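Local coordinates for protein PfhB2 (Pasteurella multocida, PDB 6U8T) that probably cleaves proteins as a YopT-type cysteine protease of the papain-like clan CA, forming a domain of a bacterial toxin, at residues C42-A47 with I75-K80; P109-K112 with L117-R120; T162-V167 with V173-N178. The protein carries 1 engineered substitution. All coordinates share one frame; numbering follows the deposited sequence.

Contact 1 (C42-A47 with I75-K80)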
loop_
_atom_site.group_PDB
_atom_site.type_symbol
_atom_site.label_atom_id
_atom_site.label_comp_id
_atom_site.label_asym_id
_atom_site.label_seq_id
_atom_site.Cartn_x
_atom_site.Cartn_y
_atom_site.Cartn_z
ATOM N N CYS C 42 -14.597 12.011 6.618
ATOM C CA CYS C 42 -13.817 13.212 6.960
ATOM C C CYS C 42 -14.524 14.460 6.405
ATOM O O CYS C 42 -14.615 15.465 7.150
ATOM C CB CYS C 42 -12.374 13.104 6.479
ATOM S SG CYS C 42 -11.402 11.971 7.498
ATOM N N ALA C 43 -15.042 14.408 5.176
ATOM C CA ALA C 43 -15.814 15.526 4.605
ATOM C C ALA C 43 -16.984 15.833 5.533
ATOM O O ALA C 43 -17.208 17.009 5.851
ATOM C CB ALA C 43 -16.299 15.206 3.207
ATOM N N HIS C 44 -17.733 14.809 5.945
ATOM C CA HIS C 44 -18.943 15.020 6.813
ATOM C C HIS C 44 -18.513 15.590 8.157
ATOM O O HIS C 44 -19.165 16.525 8.608
ATOM C CB HIS C 44 -19.747 13.738 6.966
ATOM C CG HIS C 44 -20.621 13.441 5.802
ATOM N ND1 HIS C 44 -20.132 12.944 4.588
ATOM C CD2 HIS C 44 -21.971 13.500 5.695
ATOM C CE1 HIS C 44 -21.155 12.740 3.777
ATOM N NE2 HIS C 44 -22.295 13.099 4.441
ATOM N N TRP C 45 -17.473 15.042 8.764
ATOM C CA TRP C 45 -16.910 15.519 10.038
ATOM C C TRP C 45 -16.528 17.014 9.915
ATOM O O TRP C 45 -16.841 17.786 10.788
ATOM C CB TRP C 45 -15.705 14.662 10.415
ATOM C CG TRP C 45 -15.165 14.945 11.783
ATOM C CD1 TRP C 45 -15.567 14.382 12.961
ATOM C CD2 TRP C 45 -14.089 15.843 12.114
ATOM N NE1 TRP C 45 -14.798 14.856 13.993
ATOM C CE2 TRP C 45 -13.892 15.749 13.512
ATOM C CE3 TRP C 45 -13.255 16.698 11.360
ATOM C CZ2 TRP C 45 -12.899 16.463 14.177
ATOM C CZ3 TRP C 45 -12.261 17.394 12.021
ATOM C CH2 TRP C 45 -12.099 17.292 13.409
ATOM N N ILE C 46 -15.871 17.392 8.813
ATOM C CA ILE C 46 -15.438 18.801 8.621
ATOM C C ILE C 46 -16.694 19.691 8.550
ATOM O O ILE C 46 -16.754 20.671 9.298
ATOM C CB ILE C 46 -14.510 18.951 7.404
ATOM C CG1 ILE C 46 -13.167 18.294 7.681
ATOM C CG2 ILE C 46 -14.330 20.400 7.044
ATOM C CD1 ILE C 46 -12.246 18.277 6.478
ATOM N N ALA C 47 -17.671 19.335 7.715
ATOM C CA ALA C 47 -18.954 20.073 7.571
ATOM C C ALA C 47 -19.657 20.184 8.915
ATOM O O ALA C 47 -20.236 21.217 9.186
ATOM C CB ALA C 47 -19.862 19.438 6.553
ATOM N N ILE C 75 -24.607 7.946 8.304
ATOM C CA ILE C 75 -24.123 6.732 7.577
ATOM C C ILE C 75 -24.683 6.771 6.142
ATOM O O ILE C 75 -23.912 6.530 5.187
ATOM C CB ILE C 75 -24.505 5.432 8.317
ATOM C CG1 ILE C 75 -23.603 5.210 9.536
ATOM C CG2 ILE C 75 -24.468 4.230 7.395
ATOM C CD1 ILE C 75 -24.251 4.369 10.658
ATOM N N ASP C 76 -25.966 7.076 6.004
ATOM C CA ASP C 76 -26.670 7.100 4.699
ATOM C C ASP C 76 -26.021 8.180 3.833
ATOM O O ASP C 76 -25.724 7.903 2.672
ATOM C CB ASP C 76 -28.181 7.335 4.866
ATOM C CG ASP C 76 -28.910 6.227 5.613
ATOM O OD1 ASP C 76 -28.405 5.066 5.622
ATOM O OD2 ASP C 76 -29.977 6.555 6.226
ATOM N N SER C 77 -25.823 9.364 4.384
ATOM C CA SER C 77 -25.230 10.534 3.675
ATOM C C SER C 77 -23.762 10.254 3.310
ATOM O O SER C 77 -23.337 10.635 2.228
ATOM C CB SER C 77 -25.379 11.758 4.504
ATOM O OG SER C 77 -24.920 12.882 3.784
ATOM N N ILE C 78 -23.017 9.593 4.194
ATOM C CA ILE C 78 -21.608 9.210 3.957
ATOM C C ILE C 78 -21.550 8.202 2.790
ATOM O O ILE C 78 -20.678 8.353 1.916
ATOM C CB ILE C 78 -20.977 8.671 5.256
ATOM C CG1 ILE C 78 -20.666 9.839 6.207
ATOM C CG2 ILE C 78 -19.728 7.829 4.936
ATOM C CD1 ILE C 78 -20.218 9.426 7.595
ATOM N N LYS C 79 -22.455 7.224 2.773
ATOM C CA LYS C 79 -22.538 6.182 1.720
ATOM C C LYS C 79 -22.857 6.840 0.366
ATOM O O LYS C 79 -22.223 6.432 -0.620
ATOM C CB LYS C 79 -23.560 5.118 2.116
ATOM C CG LYS C 79 -22.963 4.018 2.986
ATOM C CD LYS C 79 -23.956 3.040 3.543
ATOM C CE LYS C 79 -23.453 1.613 3.476
ATOM N NZ LYS C 79 -22.405 1.399 4.499
ATOM N N LYS C 80 -23.765 7.817 0.337
ATOM C CA LYS C 80 -24.122 8.589 -0.886
ATOM C C LYS C 80 -22.859 9.245 -1.472
ATOM O O LYS C 80 -22.585 9.040 -2.672
ATOM C CB LYS C 80 -25.131 9.701 -0.592
ATOM C CG LYS C 80 -26.500 9.651 -1.248
ATOM C CD LYS C 80 -27.460 10.699 -0.582
ATOM C CE LYS C 80 -28.399 10.150 0.505
ATOM N NZ LYS C 80 -28.269 10.771 1.863
#
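His44 reaches from helix 20-51 to helix 72-87 and meets Ser77 and Ile78 there. Its imidazole carries almost the whole contact. His44 NE2 lies 2.7 Å from Ser77 OG, a hydrogen bond near the ring plane at 166° in which either group could be the donor. Ser77 OG stands anti to the backbone N (chi1 -175°), which brings the hydroxyl to the ring edge. Ile78 packs tightly over one ring face: its CG1 sits 3.6 Å from the centroid of the His44 ring, 14° off the normal, a CH-pi contact. The other ring nitrogen, ND1, is hydrogen-bonded to Ser40 O one turn earlier in its own helix. Bonds at both nitrogens fix the rotation of the ring, and they satisfy its polar atoms although it is buried.

The packed part is narrow, with three residues touching. Beyond it, helix 72-87 turns Asp76, Lys79 and Lys80 to solvent, and Ser77 is itself only partly covered. Trp101 of helix 91-104 meets the His44 ring, planes about 35° apart, and Leu81, one turn on from Ser77 in helix 72-87, packs against it. Ala43 also packs on helix 91-104, while Ile46 rests on strand 147-155.

Contact 2 (P109-K112 with L117-R120); sequences PKEK and LSRR
Arg120 bends at chi2 (-54°), and this turn lays its guanidinium beside the Pro109 ring. Arg119 has CG between its backbone N and carbonyl carbon (chi1 68°), then runs extended as far as NE, so that its guanidinium comes to rest against Lys112. One guanidinium face of Arg119 lies over the start of the lysine side chain, with Lys112 CG 3.6 Å from Arg119 NH2. Pro109 CG similarly sits over one face of the Arg120 group, offset toward the rim, and Pro109 CB is 3.6 Å from Arg120 NH1.

The two segments belong to a beta hairpin, strands 111-114 and 117-127. Lys112 and Arg119 form an antiparallel hydrogen-bonded pair: Lys112 N to Arg119 O is 2.8 Å, and Arg119 N to Lys112 O is 3.0 Å. Glu111 and Arg120 are the next pair, non-hydrogen-bonded. Their side chains diverge, and the charges meet only loosely: Glu111 OE2 is 3.9 Å from Arg120 NE, a long salt bridge with the two planes 47° apart.

The stronger partner of Arg120 is Asp99 of helix 91-104, which forms a salt bridge with NH2. Glu111 OE1 forms a salt bridge with Lys113 NZ. At the base of the hairpin Pro109 packs on Tyr219 of the second subunit.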
loop_
_atom_site.group_PDB
_atom_site.type_symbol
_atom_site.label_atom_id
_atom_site.label_comp_id
_atom_site.label_asym_id
_atom_site.label_seq_id
_atom_site.Cartn_x
_atom_site.Cartn_y
_atom_site.Cartn_z
ATOM N N PRO C 109 -13.177 26.752 1.486
ATOM C CA PRO C 109 -11.762 26.458 1.311
ATOM C C PRO C 109 -10.915 27.726 1.521
ATOM O O PRO C 109 -11.299 28.768 1.040
ATOM C CB PRO C 109 -11.644 25.977 -0.170
ATOM C CG PRO C 109 -13.034 25.787 -0.679
ATOM C CD PRO C 109 -13.943 26.553 0.247
ATOM N N LYS C 110 -9.779 27.607 2.187
ATOM C CA LYS C 110 -8.818 28.733 2.337
ATOM C C LYS C 110 -8.118 28.968 1.000
ATOM O O LYS C 110 -7.969 27.983 0.234
ATOM C CB LYS C 110 -7.785 28.464 3.425
ATOM C CG LYS C 110 -8.325 28.594 4.826
ATOM C CD LYS C 110 -7.276 28.672 5.920
ATOM C CE LYS C 110 -7.932 28.533 7.294
ATOM N NZ LYS C 110 -6.951 28.612 8.404
ATOM N N GLU C 111 -7.759 30.217 0.716
ATOM C CA GLU C 111 -7.019 30.659 -0.484
ATOM C C GLU C 111 -5.712 31.303 -0.022
ATOM O O GLU C 111 -5.712 31.947 1.055
ATOM C CB GLU C 111 -7.820 31.663 -1.316
ATOM C CG GLU C 111 -9.295 31.351 -1.407
ATOM C CD GLU C 111 -9.838 31.408 -2.814
ATOM O OE1 GLU C 111 -9.946 32.558 -3.374
ATOM O OE2 GLU C 111 -10.139 30.293 -3.351
ATOM N N LYS C 112 -4.650 31.188 -0.821
ATOM C CA LYS C 112 -3.498 32.128 -0.802
ATOM C C LYS C 112 -3.741 33.137 -1.909
ATOM O O LYS C 112 -4.098 32.691 -2.997
ATOM C CB LYS C 112 -2.209 31.343 -0.988
ATOM C CG LYS C 112 -1.942 30.337 0.129
ATOM C CD LYS C 112 -1.869 30.965 1.523
ATOM C CE LYS C 112 -0.882 30.239 2.417
ATOM N NZ LYS C 112 -1.130 30.493 3.857
ATOM N N LEU C 117 -5.265 37.777 -7.486
ATOM C CA LEU C 117 -5.340 36.332 -7.867
ATOM C C LEU C 117 -5.423 35.436 -6.624
ATOM O O LEU C 117 -4.804 35.766 -5.607
ATOM C CB LEU C 117 -4.118 35.975 -8.722
ATOM C CG LEU C 117 -4.104 36.637 -10.097
ATOM C CD1 LEU C 117 -2.790 36.409 -10.810
ATOM C CD2 LEU C 117 -5.249 36.117 -10.955
ATOM N N SER C 118 -6.116 34.301 -6.733
ATOM C CA SER C 118 -6.212 33.264 -5.674
ATOM C C SER C 118 -5.629 31.936 -6.162
ATOM O O SER C 118 -5.417 31.782 -7.360
ATOM C CB SER C 118 -7.613 33.050 -5.208
ATOM O OG SER C 118 -8.171 34.294 -4.876
ATOM N N ARG C 119 -5.268 31.096 -5.210
ATOM C CA ARG C 119 -5.068 29.641 -5.384
ATOM C C ARG C 119 -5.409 28.962 -4.050
ATOM O O ARG C 119 -5.445 29.645 -3.016
ATOM C CB ARG C 119 -3.649 29.304 -5.832
ATOM C CG ARG C 119 -2.608 29.591 -4.773
ATOM C CD ARG C 119 -1.270 28.990 -5.148
ATOM N NE ARG C 119 -0.312 29.241 -4.082
ATOM C CZ ARG C 119 -0.265 28.572 -2.932
ATOM N NH1 ARG C 119 -1.114 27.580 -2.689
ATOM N NH2 ARG C 119 0.625 28.919 -2.017
ATOM N N ARG C 120 -5.705 27.673 -4.095
ATOM C CA ARG C 120 -6.151 26.922 -2.891
ATOM C C ARG C 120 -4.993 26.863 -1.903
ATOM O O ARG C 120 -3.868 26.670 -2.337
ATOM C CB ARG C 120 -6.698 25.551 -3.295
ATOM C CG ARG C 120 -7.938 25.655 -4.165
ATOM C CD ARG C 120 -8.965 26.518 -3.442
ATOM N NE ARG C 120 -10.301 26.459 -4.000
ATOM C CZ ARG C 120 -11.138 25.428 -3.895
ATOM N NH1 ARG C 120 -10.760 24.315 -3.281
ATOM N NH2 ARG C 120 -12.334 25.499 -4.454
#

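Contact 3 (T162-V167 with V173-N178)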
loop_
_atom_site.group_PDB
_atom_site.type_symbol
_atom_site.label_atom_id
_atom_site.label_comp_id
_atom_site.label_asym_id
_atom_site.label_seq_id
_atom_site.Cartn_x
_atom_site.Cartn_y
_atom_site.Cartn_z
ATOM N N THR C 162 7.177 -11.583 -4.344
ATOM C CA THR C 162 8.251 -12.289 -5.065
ATOM C C THR C 162 7.605 -13.242 -6.065
ATOM O O THR C 162 6.729 -14.018 -5.666
ATOM C CB THR C 162 9.175 -13.048 -4.108
ATOM O OG1 THR C 162 9.544 -12.138 -3.073
ATOM C CG2 THR C 162 10.397 -13.611 -4.791
ATOM N N VAL C 163 8.071 -13.176 -7.306
ATOM C CA VAL C 163 7.790 -14.173 -8.368
ATOM C C VAL C 163 9.143 -14.657 -8.891
ATOM O O VAL C 163 10.195 -14.126 -8.443
ATOM C CB VAL C 163 6.890 -13.565 -9.460
ATOM C CG1 VAL C 163 5.532 -13.186 -8.904
ATOM C CG2 VAL C 163 7.524 -12.383 -10.162
ATOM N N SER C 164 9.145 -15.638 -9.781
ATOM C CA SER C 164 10.387 -16.190 -10.354
ATOM C C SER C 164 10.155 -16.622 -11.796
ATOM O O SER C 164 9.029 -16.706 -12.245
ATOM C CB SER C 164 10.921 -17.292 -9.495
ATOM O OG SER C 164 9.940 -18.276 -9.271
ATOM N N ALA C 165 11.244 -16.827 -12.520
ATOM C CA ALA C 165 11.230 -17.212 -13.937
ATOM C C ALA C 165 12.430 -18.112 -14.220
ATOM O O ALA C 165 13.424 -18.016 -13.488
ATOM C CB ALA C 165 11.238 -15.960 -14.770
ATOM N N LEU C 166 12.289 -18.977 -15.215
ATOM C CA LEU C 166 13.384 -19.728 -15.869
ATOM C C LEU C 166 13.245 -19.465 -17.370
ATOM O O LEU C 166 12.148 -19.675 -17.932
ATOM C CB LEU C 166 13.239 -21.211 -15.526
ATOM C CG LEU C 166 14.204 -22.159 -16.214
ATOM C CD1 LEU C 166 15.607 -22.010 -15.648
ATOM C CD2 LEU C 166 13.713 -23.599 -16.116
ATOM N N VAL C 167 14.292 -18.951 -17.991
ATOM C CA VAL C 167 14.331 -18.719 -19.459
ATOM C C VAL C 167 15.363 -19.696 -20.029
ATOM O O VAL C 167 16.481 -19.723 -19.489
ATOM C CB VAL C 167 14.676 -17.250 -19.767
ATOM C CG1 VAL C 167 14.660 -16.960 -21.261
ATOM C CG2 VAL C 167 13.772 -16.287 -19.000
ATOM N N VAL C 173 9.434 -19.987 -18.417
ATOM C CA VAL C 173 8.605 -20.531 -17.311
ATOM C C VAL C 173 8.473 -19.427 -16.267
ATOM O O VAL C 173 9.498 -18.944 -15.805
ATOM C CB VAL C 173 9.200 -21.824 -16.729
ATOM C CG1 VAL C 173 8.283 -22.419 -15.683
ATOM C CG2 VAL C 173 9.470 -22.844 -17.820
ATOM N N PHE C 174 7.244 -19.009 -15.947
ATOM C CA PHE C 174 6.947 -17.931 -14.976
ATOM C C PHE C 174 6.219 -18.541 -13.779
ATOM O O PHE C 174 5.285 -19.316 -13.994
ATOM C CB PHE C 174 6.119 -16.843 -15.653
ATOM C CG PHE C 174 5.784 -15.685 -14.748
ATOM C CD1 PHE C 174 6.777 -14.841 -14.294
ATOM C CD2 PHE C 174 4.485 -15.444 -14.352
ATOM C CE1 PHE C 174 6.476 -13.772 -13.461
ATOM C CE2 PHE C 174 4.187 -14.403 -13.489
ATOM C CZ PHE C 174 5.172 -13.556 -13.069
ATOM N N PHE C 175 6.654 -18.250 -12.556
ATOM C CA PHE C 175 6.062 -18.840 -11.333
ATOM C C PHE C 175 5.687 -17.717 -10.377
ATOM O O PHE C 175 6.556 -16.896 -10.016
ATOM C CB PHE C 175 7.006 -19.859 -10.686
ATOM C CG PHE C 175 6.497 -20.373 -9.364
ATOM C CD1 PHE C 175 5.465 -21.300 -9.303
ATOM C CD2 PHE C 175 7.020 -19.891 -8.171
ATOM C CE1 PHE C 175 4.978 -21.740 -8.082
ATOM C CE2 PHE C 175 6.531 -20.346 -6.953
ATOM C CZ PHE C 175 5.523 -21.273 -6.910
ATOM N N ASP C 176 4.412 -17.690 -10.002
ATOM C CA ASP C 176 3.841 -16.746 -9.009
ATOM C C ASP C 176 3.190 -17.557 -7.893
ATOM O O ASP C 176 2.140 -18.159 -8.087
ATOM C CB ASP C 176 2.856 -15.803 -9.687
ATOM C CG ASP C 176 2.368 -14.698 -8.776
ATOM O OD1 ASP C 176 2.532 -14.845 -7.543
ATOM O OD2 ASP C 176 1.892 -13.690 -9.304
ATOM N N PRO C 177 3.801 -17.605 -6.695
ATOM C CA PRO C 177 3.283 -18.401 -5.590
ATOM C C PRO C 177 1.840 -18.046 -5.194
ATOM O O PRO C 177 1.276 -18.787 -4.414
ATOM C CB PRO C 177 4.199 -18.103 -4.398
ATOM C CG PRO C 177 5.325 -17.259 -4.912
ATOM C CD PRO C 177 5.034 -16.904 -6.352
ATOM N N ASN C 178 1.321 -16.924 -5.715
ATOM C CA ASN C 178 -0.073 -16.437 -5.499
ATOM C C ASN C 178 -1.035 -17.101 -6.502
ATOM O O ASN C 178 -2.253 -16.945 -6.300
ATOM C CB ASN C 178 -0.195 -14.921 -5.675
ATOM C CG ASN C 178 0.102 -14.138 -4.414
ATOM O OD1 ASN C 178 0.463 -14.732 -3.385
ATOM N ND2 ASN C 178 -0.028 -12.813 -4.498
#
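The beta hairpin of strands 160-168 and 171-176 holds this contact, within an antiparallel sheet. Ser164 and Phe175 form one hydrogen-bonded pair. Ser164 N to Phe175 O is 2.9 Å, and Phe175 N to Ser164 O is 2.8 Å. Leu166 and Val173 form the second such pair, with Val173 N 2.8 Å from Leu166 O. Between them Ala165 faces Phe174 in a non-hydrogen-bonded pair, and Ala165 CA lies 3.1 Å from Val173 O in a CA-H...O contact.

Val163 uses its two methyls for different partners. Val163 CG2 touches Phe174 CE1 at 3.7 Å, meeting that ring obliquely. Val163 CG1 rests 3.5 Å from Asp176 CG. On the face of Ser164 and Phe175, Ser164 OG lies between its backbone N and carbonyl carbon (chi1 54°). This sets Ser164 OG at the edge of the Phe175 ring, 3.5 Å from Phe175 CD2. The buried hydroxyl has no polar partner in the model. The Phe175 ring also stacks with Trp45 of the second subunit, and strand 160-168 pairs with a strand of that subunit, so the sheet continues across the interface.

Asp176 is held by several bonds. Asp176 OD1 accepts from Asn178 N at 3.0 Å, an Asx turn. It is also bonded to His161 NE2, while OD2 is bonded to Tyr204 OH. Asp176 bonded to His161, with Cys42 of the second subunit packed on Pro177, is consistent with a clan CA Cys-His-Asp site shared between chains, in which the Asx turn and Tyr204 probably orient the aspartate.

Contacts 1 and 3 are buried, while contact 2 is at the surface. Contact 1 joins two helices through few side chains. Contacts 2 and 3 each join the two strands of a beta hairpin, but their side-chain chemistry differs: charged groups dominate contact 2, whereas contact 3 is mainly apolar and aromatic. Contact 1 lies between these extremes, with one polar bond beside an aliphatic-aromatic contact. Helix 91-104 borders both contacts 1 and 2, whose nearest atoms are about 9 Å apart. Contact 3 lies across the chain's centre, its own centre about 44 Å from that of contact 1. The dimer brings their counterparts together, since segment 42-47 packs on segments 162-167 and 173-178 of the second subunit.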